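Local coordinates for protein molinate hydrolase (Gulosibacter molinativorax, PDB 4UB9) that hydrolyses the thiocarbamate herbicide molinate, as a zinc-binding member of the amidohydrolase family, at residues L216-R229 and F260-R274. Residues are numbered along the deposited sequence; the frame is centred on the assembly and turned at random.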
loop_
_atom_site.group_PDB
_atom_site.type_symbol
_atom_site.label_atom_id
_atom_site.label_comp_id
_atom_site.label_asym_id
_atom_site.label_seq_id
_atom_site.Cartn_x
_atom_site.Cartn_y
_atom_site.Cartn_z
ATOM N N LEU A 216 -5.922 -20.823 -16.790
ATOM C CA LEU A 216 -6.939 -21.534 -17.518
ATOM C C LEU A 216 -7.893 -20.605 -18.283
ATOM O O LEU A 216 -8.438 -20.980 -19.312
ATOM C CB LEU A 216 -7.788 -22.425 -16.585
ATOM C CG LEU A 216 -7.068 -23.606 -15.982
ATOM C CD1 LEU A 216 -8.048 -24.334 -15.114
ATOM C CD2 LEU A 216 -6.497 -24.566 -17.023
ATOM N N SER A 217 -8.145 -19.428 -17.741
ATOM C CA SER A 217 -9.043 -18.477 -18.375
ATOM C C SER A 217 -8.497 -17.916 -19.687
ATOM O O SER A 217 -9.236 -17.291 -20.430
ATOM C CB SER A 217 -9.330 -17.284 -17.448
ATOM O OG SER A 217 -10.184 -17.620 -16.356
ATOM N N THR A 218 -7.209 -18.107 -19.937
ATOM C CA THR A 218 -6.566 -17.621 -21.148
ATOM C C THR A 218 -6.645 -18.598 -22.338
ATOM O O THR A 218 -6.297 -18.208 -23.473
ATOM C CB THR A 218 -5.084 -17.293 -20.978
ATOM O OG1 THR A 218 -4.343 -18.487 -20.749
ATOM C CG2 THR A 218 -4.869 -16.347 -19.831
ATOM N N LEU A 219 -7.091 -19.815 -22.077
ATOM C CA LEU A 219 -6.935 -20.918 -23.027
ATOM C C LEU A 219 -8.162 -21.198 -23.815
ATOM O O LEU A 219 -9.264 -20.868 -23.385
ATOM C CB LEU A 219 -6.575 -22.210 -22.306
ATOM C CG LEU A 219 -5.260 -22.212 -21.506
ATOM C CD1 LEU A 219 -5.091 -23.554 -20.807
ATOM C CD2 LEU A 219 -4.055 -21.911 -22.374
ATOM N N PRO A 220 -7.989 -21.806 -25.008
ATOM C CA PRO A 220 -9.148 -22.225 -25.795
ATOM C C PRO A 220 -9.634 -23.572 -25.296
ATOM O O PRO A 220 -8.883 -24.289 -24.648
ATOM C CB PRO A 220 -8.600 -22.305 -27.217
ATOM C CG PRO A 220 -7.158 -22.603 -27.050
ATOM C CD PRO A 220 -6.729 -22.014 -25.732
ATOM N N PRO A 221 -10.873 -23.924 -25.605
ATOM C CA PRO A 221 -11.538 -25.106 -25.088
ATOM C C PRO A 221 -10.780 -26.392 -25.313
ATOM O O PRO A 221 -10.723 -27.260 -24.437
ATOM C CB PRO A 221 -12.849 -25.153 -25.882
ATOM C CG PRO A 221 -13.089 -23.784 -26.339
ATOM C CD PRO A 221 -11.757 -23.107 -26.455
ATOM N N ALA A 222 -10.220 -26.521 -26.495
ATOM C CA ALA A 222 -9.486 -27.715 -26.847
ATOM C C ALA A 222 -8.248 -27.921 -25.963
ATOM O O ALA A 222 -7.819 -29.050 -25.739
ATOM C CB ALA A 222 -9.063 -27.657 -28.314
ATOM N N GLU A 223 -7.649 -26.838 -25.497
ATOM C CA GLU A 223 -6.499 -26.960 -24.614
ATOM C C GLU A 223 -6.907 -27.167 -23.155
ATOM O O GLU A 223 -6.127 -27.683 -22.359
ATOM C CB GLU A 223 -5.596 -25.757 -24.734
ATOM C CG GLU A 223 -4.778 -25.793 -25.993
ATOM C CD GLU A 223 -3.914 -24.549 -26.183
ATOM O OE1 GLU A 223 -3.343 -24.027 -25.194
ATOM O OE2 GLU A 223 -3.787 -24.100 -27.346
ATOM N N VAL A 224 -8.089 -26.690 -22.800
ATOM C CA VAL A 224 -8.576 -26.848 -21.429
ATOM C C VAL A 224 -8.945 -28.299 -21.154
ATOM O O VAL A 224 -8.711 -28.820 -20.068
ATOM C CB VAL A 224 -9.801 -25.994 -21.187
ATOM C CG1 VAL A 224 -10.440 -26.328 -19.855
ATOM C CG2 VAL A 224 -9.428 -24.525 -21.217
ATOM N N ARG A 225 -9.496 -28.954 -22.171
ATOM C CA ARG A 225 -10.028 -30.306 -22.016
ATOM C C ARG A 225 -9.033 -31.287 -21.424
ATOM O O ARG A 225 -9.325 -31.911 -20.423
ATOM C CB ARG A 225 -10.567 -30.869 -23.332
ATOM C CG ARG A 225 -11.332 -32.176 -23.136
ATOM C CD ARG A 225 -11.986 -32.686 -24.409
ATOM N NE ARG A 225 -13.116 -31.848 -24.840
ATOM C CZ ARG A 225 -14.342 -31.866 -24.332
ATOM N NH1 ARG A 225 -14.658 -32.656 -23.351
ATOM N NH2 ARG A 225 -15.268 -31.062 -24.821
ATOM N N PRO A 226 -7.856 -31.431 -22.026
ATOM C CA PRO A 226 -6.959 -32.411 -21.422
ATOM C C PRO A 226 -6.489 -32.052 -20.023
ATOM O O PRO A 226 -6.161 -32.935 -19.223
ATOM C CB PRO A 226 -5.746 -32.438 -22.393
ATOM C CG PRO A 226 -5.875 -31.208 -23.235
ATOM C CD PRO A 226 -7.349 -30.920 -23.309
ATOM N N LEU A 227 -6.399 -30.757 -19.740
ATOM C CA LEU A 227 -5.901 -30.301 -18.416
ATOM C C LEU A 227 -6.871 -30.680 -17.302
ATOM O O LEU A 227 -6.472 -31.266 -16.293
ATOM C CB LEU A 227 -5.650 -28.818 -18.400
ATOM C CG LEU A 227 -4.510 -28.366 -19.332
ATOM C CD1 LEU A 227 -4.400 -26.842 -19.310
ATOM C CD2 LEU A 227 -3.173 -28.970 -18.950
ATOM N N ILE A 228 -8.148 -30.404 -17.525
ATOM C CA ILE A 228 -9.173 -30.796 -16.555
ATOM C C ILE A 228 -9.311 -32.307 -16.444
ATOM O O ILE A 228 -9.436 -32.856 -15.357
ATOM C CB ILE A 228 -10.549 -30.181 -16.803
ATOM C CG1 ILE A 228 -11.536 -30.628 -15.723
ATOM C CG2 ILE A 228 -11.117 -30.560 -18.169
ATOM C CD1 ILE A 228 -11.209 -30.117 -14.338
ATOM N N ARG A 229 -9.226 -33.004 -17.563
ATOM C CA ARG A 229 -9.282 -34.450 -17.524
ATOM C C ARG A 229 -8.147 -35.055 -16.723
ATOM O O ARG A 229 -8.342 -35.925 -15.885
ATOM C CB ARG A 229 -9.254 -35.033 -18.918
ATOM C CG ARG A 229 -9.391 -36.528 -18.861
ATOM C CD ARG A 229 -9.833 -37.025 -20.216
ATOM N NE ARG A 229 -10.119 -38.441 -20.165
ATOM C CZ ARG A 229 -10.495 -39.171 -21.207
ATOM N NH1 ARG A 229 -10.661 -38.612 -22.406
ATOM N NH2 ARG A 229 -10.722 -40.473 -21.040
ATOM N N PHE A 260 -14.925 -18.084 -16.756
ATOM C CA PHE A 260 -14.839 -18.833 -18.025
ATOM C C PHE A 260 -15.947 -18.437 -18.986
ATOM O O PHE A 260 -17.026 -18.031 -18.556
ATOM C CB PHE A 260 -14.993 -20.335 -17.772
ATOM C CG PHE A 260 -13.856 -20.950 -16.976
ATOM C CD1 PHE A 260 -12.573 -20.960 -17.463
ATOM C CD2 PHE A 260 -14.093 -21.494 -15.730
ATOM C CE1 PHE A 260 -11.550 -21.518 -16.734
ATOM C CE2 PHE A 260 -13.067 -22.031 -14.996
ATOM C CZ PHE A 260 -11.794 -22.033 -15.496
ATOM N N SER A 261 -15.690 -18.609 -20.288
ATOM C CA SER A 261 -16.776 -18.590 -21.283
ATOM C C SER A 261 -17.676 -19.781 -21.089
ATOM O O SER A 261 -17.270 -20.806 -20.527
ATOM C CB SER A 261 -16.241 -18.641 -22.718
ATOM O OG SER A 261 -15.640 -19.887 -22.987
ATOM N N GLU A 262 -18.904 -19.678 -21.563
ATOM C CA GLU A 262 -19.864 -20.802 -21.394
ATOM C C GLU A 262 -19.380 -22.048 -22.095
ATOM O O GLU A 262 -19.492 -23.153 -21.614
ATOM C CB GLU A 262 -21.323 -20.385 -21.715
ATOM C CG GLU A 262 -21.711 -19.268 -20.699
ATOM C CD GLU A 262 -23.090 -19.339 -20.049
ATOM O OE1 GLU A 262 -23.754 -20.381 -20.147
ATOM O OE2 GLU A 262 -23.477 -18.339 -19.387
ATOM N N ARG A 263 -18.794 -21.824 -23.232
ATOM C CA ARG A 263 -18.162 -22.865 -24.023
ATOM C C ARG A 263 -17.088 -23.651 -23.257
ATOM O O ARG A 263 -17.018 -24.874 -23.310
ATOM C CB ARG A 263 -17.495 -22.119 -25.163
ATOM C CG ARG A 263 -16.990 -22.926 -26.302
ATOM C CD ARG A 263 -16.863 -21.980 -27.482
ATOM N NE ARG A 263 -15.526 -21.407 -27.606
ATOM C CZ ARG A 263 -14.786 -21.451 -28.725
ATOM N NH1 ARG A 263 -15.252 -22.019 -29.806
ATOM N NH2 ARG A 263 -13.582 -20.930 -28.756
ATOM N N VAL A 264 -16.239 -22.919 -22.561
ATOM C CA VAL A 264 -15.143 -23.547 -21.793
ATOM C C VAL A 264 -15.703 -24.183 -20.519
ATOM O O VAL A 264 -15.302 -25.250 -20.085
ATOM C CB VAL A 264 -14.044 -22.526 -21.442
ATOM C CG1 VAL A 264 -13.115 -23.061 -20.360
ATOM C CG2 VAL A 264 -13.247 -22.160 -22.694
ATOM N N LEU A 265 -16.700 -23.528 -19.963
ATOM C CA LEU A 265 -17.410 -24.091 -18.818
ATOM C C LEU A 265 -18.053 -25.426 -19.179
ATOM O O LEU A 265 -17.977 -26.406 -18.454
ATOM C CB LEU A 265 -18.451 -23.085 -18.315
ATOM C CG LEU A 265 -19.190 -23.464 -17.050
ATOM C CD1 LEU A 265 -18.242 -23.754 -15.912
ATOM C CD2 LEU A 265 -20.116 -22.307 -16.694
ATOM N N ASP A 266 -18.653 -25.477 -20.349
ATOM C CA ASP A 266 -19.206 -26.748 -20.862
ATOM C C ASP A 266 -18.155 -27.861 -20.964
ATOM O O ASP A 266 -18.412 -29.000 -20.614
ATOM C CB ASP A 266 -19.904 -26.544 -22.201
ATOM C CG ASP A 266 -21.211 -25.696 -22.068
ATOM O OD1 ASP A 266 -21.729 -25.488 -20.922
ATOM O OD2 ASP A 266 -21.696 -25.226 -23.131
ATOM N N VAL A 267 -16.959 -27.524 -21.384
ATOM C CA VAL A 267 -15.890 -28.524 -21.415
ATOM C C VAL A 267 -15.602 -29.070 -20.031
ATOM O O VAL A 267 -15.464 -30.262 -19.827
ATOM C CB VAL A 267 -14.599 -27.914 -21.976
ATOM C CG1 VAL A 267 -13.412 -28.812 -21.734
ATOM C CG2 VAL A 267 -14.792 -27.621 -23.470
ATOM N N LEU A 268 -15.514 -28.166 -19.070
ATOM C CA LEU A 268 -15.196 -28.545 -17.689
ATOM C C LEU A 268 -16.276 -29.432 -17.120
ATOM O O LEU A 268 -16.009 -30.470 -16.540
ATOM C CB LEU A 268 -15.022 -27.314 -16.816
ATOM C CG LEU A 268 -13.853 -26.391 -17.167
ATOM C CD1 LEU A 268 -13.975 -25.101 -16.365
ATOM C CD2 LEU A 268 -12.529 -27.048 -16.866
ATOM N N VAL A 269 -17.507 -29.007 -17.287
ATOM C CA VAL A 269 -18.663 -29.788 -16.800
ATOM C C VAL A 269 -18.715 -31.208 -17.421
ATOM O O VAL A 269 -18.851 -32.188 -16.718
ATOM C CB VAL A 269 -19.975 -29.038 -17.040
ATOM C CG1 VAL A 269 -21.180 -29.929 -16.717
ATOM C CG2 VAL A 269 -19.998 -27.790 -16.165
ATOM N N ASP A 270 -18.560 -31.273 -18.729
ATOM C CA ASP A 270 -18.568 -32.512 -19.466
ATOM C C ASP A 270 -17.484 -33.447 -18.969
ATOM O O ASP A 270 -17.743 -34.645 -18.731
ATOM C CB ASP A 270 -18.447 -32.198 -20.962
ATOM C CG ASP A 270 -18.498 -33.443 -21.856
ATOM O OD1 ASP A 270 -19.585 -34.050 -21.780
ATOM O OD2 ASP A 270 -17.490 -33.806 -22.560
ATOM N N GLU A 271 -16.307 -32.922 -18.688
ATOM C CA GLU A 271 -15.226 -33.800 -18.164
ATOM C C GLU A 271 -15.463 -34.318 -16.732
ATOM O O GLU A 271 -14.974 -35.387 -16.353
ATOM C CB GLU A 271 -13.858 -33.113 -18.274
ATOM C CG GLU A 271 -13.413 -32.983 -19.718
ATOM C CD GLU A 271 -13.137 -34.346 -20.377
ATOM O OE1 GLU A 271 -12.748 -35.285 -19.669
ATOM O OE2 GLU A 271 -13.326 -34.459 -21.604
ATOM N N VAL A 272 -16.114 -33.490 -15.925
ATOM C CA VAL A 272 -16.439 -33.870 -14.559
ATOM C C VAL A 272 -17.463 -34.972 -14.609
ATOM O O VAL A 272 -17.326 -35.986 -13.912
ATOM C CB VAL A 272 -16.987 -32.687 -13.746
ATOM C CG1 VAL A 272 -17.549 -33.164 -12.438
ATOM C CG2 VAL A 272 -15.878 -31.663 -13.476
ATOM N N ARG A 273 -18.488 -34.770 -15.437
ATOM C CA ARG A 273 -19.539 -35.799 -15.656
ATOM C C ARG A 273 -18.912 -37.091 -16.145
ATOM O O ARG A 273 -19.113 -38.149 -15.555
ATOM C CB ARG A 273 -20.524 -35.359 -16.686
ATOM C CG ARG A 273 -21.709 -34.556 -16.191
ATOM C CD ARG A 273 -21.635 -34.111 -14.753
ATOM N NE ARG A 273 -22.597 -33.040 -14.504
ATOM C CZ ARG A 273 -23.192 -32.818 -13.337
ATOM N NH1 ARG A 273 -22.945 -33.597 -12.293
ATOM N NH2 ARG A 273 -24.049 -31.820 -13.214
ATOM N N ARG A 274 -18.053 -36.977 -17.146
ATOM C CA ARG A 274 -17.327 -38.139 -17.672
ATOM C C ARG A 274 -16.602 -38.868 -16.544
ATOM O O ARG A 274 -16.582 -40.094 -16.484
ATOM C CB ARG A 274 -16.358 -37.720 -18.780
ATOM C CG ARG A 274 -15.445 -38.837 -19.317
ATOM C CD ARG A 274 -14.236 -38.406 -20.191
ATOM N NE ARG A 274 -14.409 -38.866 -21.572
ATOM C CZ ARG A 274 -14.869 -38.104 -22.561
ATOM N NH1 ARG A 274 -15.194 -36.838 -22.348
ATOM N NH2 ARG A 274 -15.028 -38.609 -23.792
HETATM O O HOH W 1 -11.723 -36.417 -22.685
#
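R225 reaches from helix 221-229 over V267 to D270 and E271 of helix 262-274, joining two neighbouring outer helices of the amidohydrolase TIM barrel. Over these segments the helix axes run nearly parallel, 25° apart and 9.3 Å at closest approach, and R225 is a knob in the hole formed by V267, D270, E271 and R274. Its CB rests on V267 CG1 at 3.9 Å; CG and CD then pass E271 OE2. A bend at chi3 (-70°) turns the chain, setting one guanidinium face over V267 CG1, while NH2 touches V267 CG2. At the tip, NH1 donates to E271 OE2 (2.8 Å, N-H...O 152°), in the guanidinium plane, and to D270 OD2 (3.2 Å), tilted somewhat out of it; each oxygen uses its anti lone pair. Arginine suits this place because its flat guanidinium can lay a face on valine while its N-H edge meets the carboxylates. R274 NH1 also salt-bridges E271 OE2, which probably keeps E271 ionised.

Deeper in, branched aliphatic residues fill the gap between the helices: L268 CD2 touches both V224 CG1 and I228 CB, 3.7 Å from each, and L268 packs on I241 of strand 239-242. P221 opens its helix, where proline's missing N-H costs no bond, and lays CG 3.6 Å from R263 NE, over one guanidinium face; R263 NH2 forms a salt bridge with E287 OE2 of the second subunit.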